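Local coordinates for bifunctional cytochrome P450/NADPH--P450 reductase (Deinococcus aerius, PDB 7F3H), which probably hydroxylates fatty acids and related substrates with molecular oxygen, as a cytochrome P450 heme domain fused to its own NADPH-dependent reductase, at residues I318-D323 / D378-T383; D430-H435 / A450-E455. All coordinates share one frame; numbering follows the deposited sequence.

Contact 1 of 2, residues I318-D323 / D378-T383; sequences IPRILD and DIDRWT
Arg-320 reaches from its helix to the 3-10 turn of residues 379-381 and grips it with one nitrogen. NH1 donates to Ile-379 O at 3.2 Å, fairly straight at 154°, from well above the carbonyl plane, while the oxygen lies near the plane of the guanidinium. The same NH1 meets Asp-380 OD1 at 3.0 Å in a salt bridge whose hydrogen bond is weak, bent to 129°. A water donates to Asp-380 OD1 and accepts from Arg-320 NH2, bridging the pair a second time. NH2 also has a salt bridge to Asp-316, just before the start of helix 317-329. The long arginine chain, bent at chi3 (-73°), suits this span: its methylenes pack where the turn ends, CG 3.6 Å from Trp-382 CB, and carry the charge on to Ile-379 and Asp-380. Thr-383 CG2 lies over one face of the guanidinium.

Three residues further along the helix, Asp-323 turns its CB onto the indole, 3.6 Å from the centroid of the five-membered ring of Trp-382, a CH-pi contact; Arg-381 CB lies over the opposite face. The Asp-323 carboxylate goes on to Arg-387, and the indole N-H to Glu-324. On the side facing helix 287-300, branched Ile-321 and Ile-379 lie side by side, Ile-321 CG1 3.9 Å from Ile-379 CG2. Glu-324 and Arg-327 fit the ExxR motif of the P450 K helix, and Arg-381, salt-bridged to Glu-324, the third member of the E-R-R triad. Charge pairs around an aromatic and aliphatic interior thus fix the meander against this helix on the heme-proximal side.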
# COMPACT_ATOMS: atom_id res chain seq x y z
N ILE A 318 -12.81 8.29 11.97
CA ILE A 318 -12.11 8.14 10.68
C ILE A 318 -10.90 7.21 10.78
O ILE A 318 -10.76 6.33 9.92
CB ILE A 318 -11.77 9.52 10.12
CG1 ILE A 318 -13.02 10.16 9.49
CG2 ILE A 318 -10.62 9.48 9.15
CD1 ILE A 318 -12.78 11.56 8.94
N PRO A 319 -10.01 7.34 11.79
CA PRO A 319 -8.99 6.30 11.98
C PRO A 319 -9.55 4.89 12.07
O PRO A 319 -8.97 3.96 11.49
CB PRO A 319 -8.32 6.73 13.31
CG PRO A 319 -8.54 8.17 13.40
CD PRO A 319 -9.87 8.43 12.77
N ARG A 320 -10.63 4.67 12.82
CA ARG A 320 -11.11 3.29 12.96
C ARG A 320 -11.72 2.78 11.66
O ARG A 320 -11.56 1.60 11.31
CB ARG A 320 -12.08 3.23 14.12
CG ARG A 320 -11.39 3.34 15.48
CD ARG A 320 -12.36 3.08 16.63
NE ARG A 320 -13.29 4.18 16.84
CZ ARG A 320 -14.62 4.09 16.81
NH1 ARG A 320 -15.23 2.93 16.55
NH2 ARG A 320 -15.36 5.18 17.04
N ILE A 321 -12.34 3.68 10.90
CA ILE A 321 -12.77 3.35 9.55
C ILE A 321 -11.61 2.82 8.74
O ILE A 321 -11.73 1.81 8.04
CB ILE A 321 -13.38 4.58 8.85
CG1 ILE A 321 -14.78 4.86 9.36
CG2 ILE A 321 -13.37 4.38 7.34
CD1 ILE A 321 -15.26 6.23 8.97
N LEU A 322 -10.48 3.53 8.79
CA LEU A 322 -9.33 3.14 7.97
C LEU A 322 -8.78 1.79 8.42
O LEU A 322 -8.47 0.93 7.58
CB LEU A 322 -8.25 4.22 8.00
CG LEU A 322 -8.50 5.49 7.17
CD1 LEU A 322 -7.39 6.54 7.37
CD2 LEU A 322 -8.61 5.17 5.67
N ASP A 323 -8.69 1.57 9.74
CA ASP A 323 -8.23 0.29 10.28
C ASP A 323 -9.08 -0.86 9.74
O ASP A 323 -8.55 -1.87 9.23
CB ASP A 323 -8.28 0.31 11.81
CG ASP A 323 -7.21 1.22 12.45
OD1 ASP A 323 -6.16 1.49 11.83
OD2 ASP A 323 -7.41 1.65 13.61
N ASP A 378 -17.20 -3.46 10.75
CA ASP A 378 -17.50 -3.00 12.11
C ASP A 378 -16.31 -2.21 12.62
O ASP A 378 -15.25 -2.79 12.91
CB ASP A 378 -17.83 -4.22 12.99
CG ASP A 378 -18.27 -3.85 14.41
OD1 ASP A 378 -18.25 -2.66 14.80
OD2 ASP A 378 -18.65 -4.79 15.16
N ILE A 379 -16.47 -0.88 12.75
CA ILE A 379 -15.36 -0.03 13.18
C ILE A 379 -15.14 -0.09 14.68
O ILE A 379 -14.05 0.30 15.17
CB ILE A 379 -15.54 1.43 12.71
CG1 ILE A 379 -16.74 2.10 13.35
CG2 ILE A 379 -15.69 1.56 11.19
CD1 ILE A 379 -16.65 3.61 13.26
N ASP A 380 -16.09 -0.64 15.44
CA ASP A 380 -15.88 -0.74 16.89
C ASP A 380 -14.84 -1.80 17.25
O ASP A 380 -14.37 -1.81 18.39
CB ASP A 380 -17.20 -1.05 17.62
CG ASP A 380 -18.05 0.20 17.86
OD1 ASP A 380 -17.64 1.30 17.44
OD2 ASP A 380 -19.15 0.08 18.47
N ARG A 381 -14.46 -2.68 16.31
CA ARG A 381 -13.33 -3.57 16.54
C ARG A 381 -12.09 -2.81 16.93
O ARG A 381 -11.17 -3.41 17.50
CB ARG A 381 -12.99 -4.40 15.29
CG ARG A 381 -14.14 -5.24 14.77
CD ARG A 381 -13.84 -5.90 13.41
NE ARG A 381 -14.39 -7.25 13.45
CZ ARG A 381 -15.43 -7.67 12.76
NH1 ARG A 381 -16.07 -6.87 11.93
NH2 ARG A 381 -15.84 -8.91 12.90
N TRP A 382 -12.03 -1.50 16.64
CA TRP A 382 -10.77 -0.76 16.66
C TRP A 382 -10.71 0.31 17.74
O TRP A 382 -9.75 1.10 17.75
CB TRP A 382 -10.53 -0.15 15.26
CG TRP A 382 -10.44 -1.24 14.23
CD1 TRP A 382 -11.38 -1.57 13.28
CD2 TRP A 382 -9.37 -2.20 14.09
NE1 TRP A 382 -10.96 -2.66 12.56
CE2 TRP A 382 -9.73 -3.07 13.03
CE3 TRP A 382 -8.14 -2.39 14.74
CZ2 TRP A 382 -8.91 -4.12 12.62
CZ3 TRP A 382 -7.32 -3.43 14.33
CH2 TRP A 382 -7.71 -4.28 13.27
N THR A 383 -11.67 0.33 18.68
CA THR A 383 -11.51 1.14 19.89
C THR A 383 -10.29 0.62 20.66
O THR A 383 -9.91 -0.54 20.52
CB THR A 383 -12.76 1.07 20.78
OG1 THR A 383 -12.80 -0.22 21.41
CG2 THR A 383 -14.05 1.25 19.95
O HOH W 1 -18.37 3.91 17.01

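Contact 2 of 2, residues D430-H435 / A450-E455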
# COMPACT_ATOMS: atom_id res chain seq x y z
N ASP A 430 -23.66 7.87 -5.52
CA ASP A 430 -23.32 6.68 -6.31
C ASP A 430 -24.29 6.54 -7.47
O ASP A 430 -25.35 5.90 -7.33
CB ASP A 430 -23.35 5.45 -5.41
CG ASP A 430 -23.06 4.15 -6.14
OD1 ASP A 430 -22.68 4.19 -7.33
OD2 ASP A 430 -23.20 3.09 -5.49
N PRO A 431 -24.01 7.13 -8.64
CA PRO A 431 -25.03 7.16 -9.72
C PRO A 431 -25.13 5.90 -10.55
O PRO A 431 -26.07 5.79 -11.34
CB PRO A 431 -24.58 8.33 -10.60
CG PRO A 431 -23.10 8.30 -10.50
CD PRO A 431 -22.79 7.87 -9.04
N TYR A 432 -24.14 4.99 -10.50
CA TYR A 432 -24.12 3.85 -11.41
C TYR A 432 -24.26 2.50 -10.71
O TYR A 432 -24.08 1.47 -11.36
CB TYR A 432 -22.83 3.85 -12.24
CG TYR A 432 -22.59 5.11 -13.04
CD1 TYR A 432 -23.63 5.79 -13.65
CD2 TYR A 432 -21.30 5.63 -13.16
CE1 TYR A 432 -23.41 6.96 -14.37
CE2 TYR A 432 -21.06 6.78 -13.87
CZ TYR A 432 -22.12 7.44 -14.47
OH TYR A 432 -21.86 8.58 -15.17
N ASP A 433 -24.56 2.48 -9.41
CA ASP A 433 -24.59 1.23 -8.67
C ASP A 433 -23.25 0.50 -8.82
O ASP A 433 -23.19 -0.61 -9.34
CB ASP A 433 -25.74 0.34 -9.13
CG ASP A 433 -27.09 1.01 -9.03
OD1 ASP A 433 -27.27 1.92 -8.17
OD2 ASP A 433 -27.98 0.61 -9.80
N TYR A 434 -22.17 1.18 -8.42
CA TYR A 434 -20.83 0.65 -8.68
C TYR A 434 -20.75 -0.82 -8.24
O TYR A 434 -21.13 -1.17 -7.12
CB TYR A 434 -19.76 1.49 -7.95
CG TYR A 434 -18.39 0.87 -8.09
CD1 TYR A 434 -17.80 0.68 -9.34
CD2 TYR A 434 -17.70 0.41 -6.97
CE1 TYR A 434 -16.58 0.08 -9.45
CE2 TYR A 434 -16.47 -0.19 -7.08
CZ TYR A 434 -15.91 -0.36 -8.31
OH TYR A 434 -14.67 -0.96 -8.38
N HIS A 435 -20.39 -1.69 -9.19
CA HIS A 435 -20.08 -3.08 -8.87
C HIS A 435 -18.57 -3.21 -8.66
O HIS A 435 -17.79 -2.91 -9.57
CB HIS A 435 -20.56 -4.04 -9.97
CG HIS A 435 -20.50 -5.48 -9.56
ND1 HIS A 435 -19.49 -6.33 -9.95
CD2 HIS A 435 -21.30 -6.21 -8.74
CE1 HIS A 435 -19.67 -7.53 -9.42
NE2 HIS A 435 -20.76 -7.48 -8.68
N ALA A 450 -16.63 5.20 -10.22
CA ALA A 450 -17.03 6.59 -10.33
C ALA A 450 -18.02 6.93 -9.22
O ALA A 450 -18.90 6.12 -8.90
CB ALA A 450 -17.67 6.85 -11.71
N LEU A 451 -17.89 8.12 -8.64
CA LEU A 451 -18.94 8.69 -7.81
C LEU A 451 -19.19 10.13 -8.22
O LEU A 451 -18.50 10.67 -9.10
CB LEU A 451 -18.60 8.59 -6.31
CG LEU A 451 -17.29 9.16 -5.75
CD1 LEU A 451 -17.37 10.68 -5.60
CD2 LEU A 451 -16.98 8.48 -4.43
N ARG A 452 -20.22 10.74 -7.62
CA ARG A 452 -20.52 12.16 -7.80
C ARG A 452 -20.56 12.88 -6.46
O ARG A 452 -20.93 12.29 -5.44
CB ARG A 452 -21.83 12.33 -8.55
CG ARG A 452 -21.59 12.38 -10.05
CD ARG A 452 -22.87 12.23 -10.83
NE ARG A 452 -22.58 11.57 -12.09
CZ ARG A 452 -23.50 11.16 -12.95
NH1 ARG A 452 -24.79 11.36 -12.69
NH2 ARG A 452 -23.13 10.55 -14.06
N VAL A 453 -20.14 14.15 -6.44
CA VAL A 453 -20.11 14.91 -5.19
C VAL A 453 -20.86 16.22 -5.35
O VAL A 453 -20.91 16.81 -6.44
CB VAL A 453 -18.68 15.18 -4.67
CG1 VAL A 453 -17.99 13.90 -4.30
CG2 VAL A 453 -17.85 15.96 -5.67
N ARG A 454 -21.45 16.69 -4.24
CA ARG A 454 -22.11 17.99 -4.24
C ARG A 454 -21.75 18.73 -2.96
O ARG A 454 -21.74 18.15 -1.87
CB ARG A 454 -23.64 17.82 -4.37
CG ARG A 454 -24.40 19.12 -4.62
CD ARG A 454 -25.80 19.14 -3.96
NE ARG A 454 -25.79 18.55 -2.62
CZ ARG A 454 -26.82 17.92 -2.07
NH1 ARG A 454 -27.93 17.71 -2.80
NH2 ARG A 454 -26.70 17.39 -0.84
N GLU A 455 -21.46 20.03 -3.08
CA GLU A 455 -21.17 20.86 -1.91
C GLU A 455 -22.24 20.67 -0.83
O GLU A 455 -23.44 20.79 -1.09
CB GLU A 455 -21.10 22.33 -2.31
CG GLU A 455 -19.70 22.83 -2.58
CD GLU A 455 -19.68 24.27 -3.10
OE1 GLU A 455 -18.80 25.04 -2.66
OE2 GLU A 455 -20.54 24.63 -3.94
O HOH W 2 -21.28 5.14 -9.28
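One water joins the loop to the strand, held by Asp-430, Tyr-432 and Ala-450. It donates to Asp-430 OD1 at 2.6 Å and to Ala-450 O at 2.6 Å, and accepts from Tyr-432 N. Asp-430 OD1 also takes the N-H of Tyr-434 on its syn lone pair, nearly straight at 167°, so a short acidic side chain closes the turn on itself; its other oxygen is salt-bridged to Arg-285.

Pro-431 supplies the apolar packing. Its CG lies over the centre of the Tyr-432 ring and also over a face of the Arg-452 guanidinium, 3.7 Å from NE, a compact, rigid apolar ring suited to packing against flat groups. The phenol and guanidinium planes stand 85° apart, and Tyr-432 OH comes 2.6 Å from Arg-452 NH2. Asp-141 gathers both ends, its OD2 hydrogen-bonded to the Tyr-432 hydroxyl and its OD1 salt-bridged to Arg-452 NE. At the ring edge Ala-450 CB is 4.0 Å from Tyr-432 CE2, the short methyl packing near the plane of the ring.

The arrangement belongs to the small antiparallel sheet near the C-terminal end of the P450 fold, where the turn leaving strand 426-429 packs on its neighbour 450-455.

From the N terminus, the chain enters contact 1 on helix 317-329, makes the strands 336-339 and 356-359 of the five-stranded sheet, and returns at 378-383 to close a loop of 54 residues. It then runs through helix 384-387 and the long helix 408-425 before contact 2 opens. There the excursion is only 14 residues, including strands 438-440 and 444-446, and strand 450-455 closes it. The two loops are in series, neither enclosing the other, with centres 24 Å apart and no touching atoms. Contact 1 ties the meander to the helical core near the heme; contact 2 ties a turn to the peripheral three-stranded sheet.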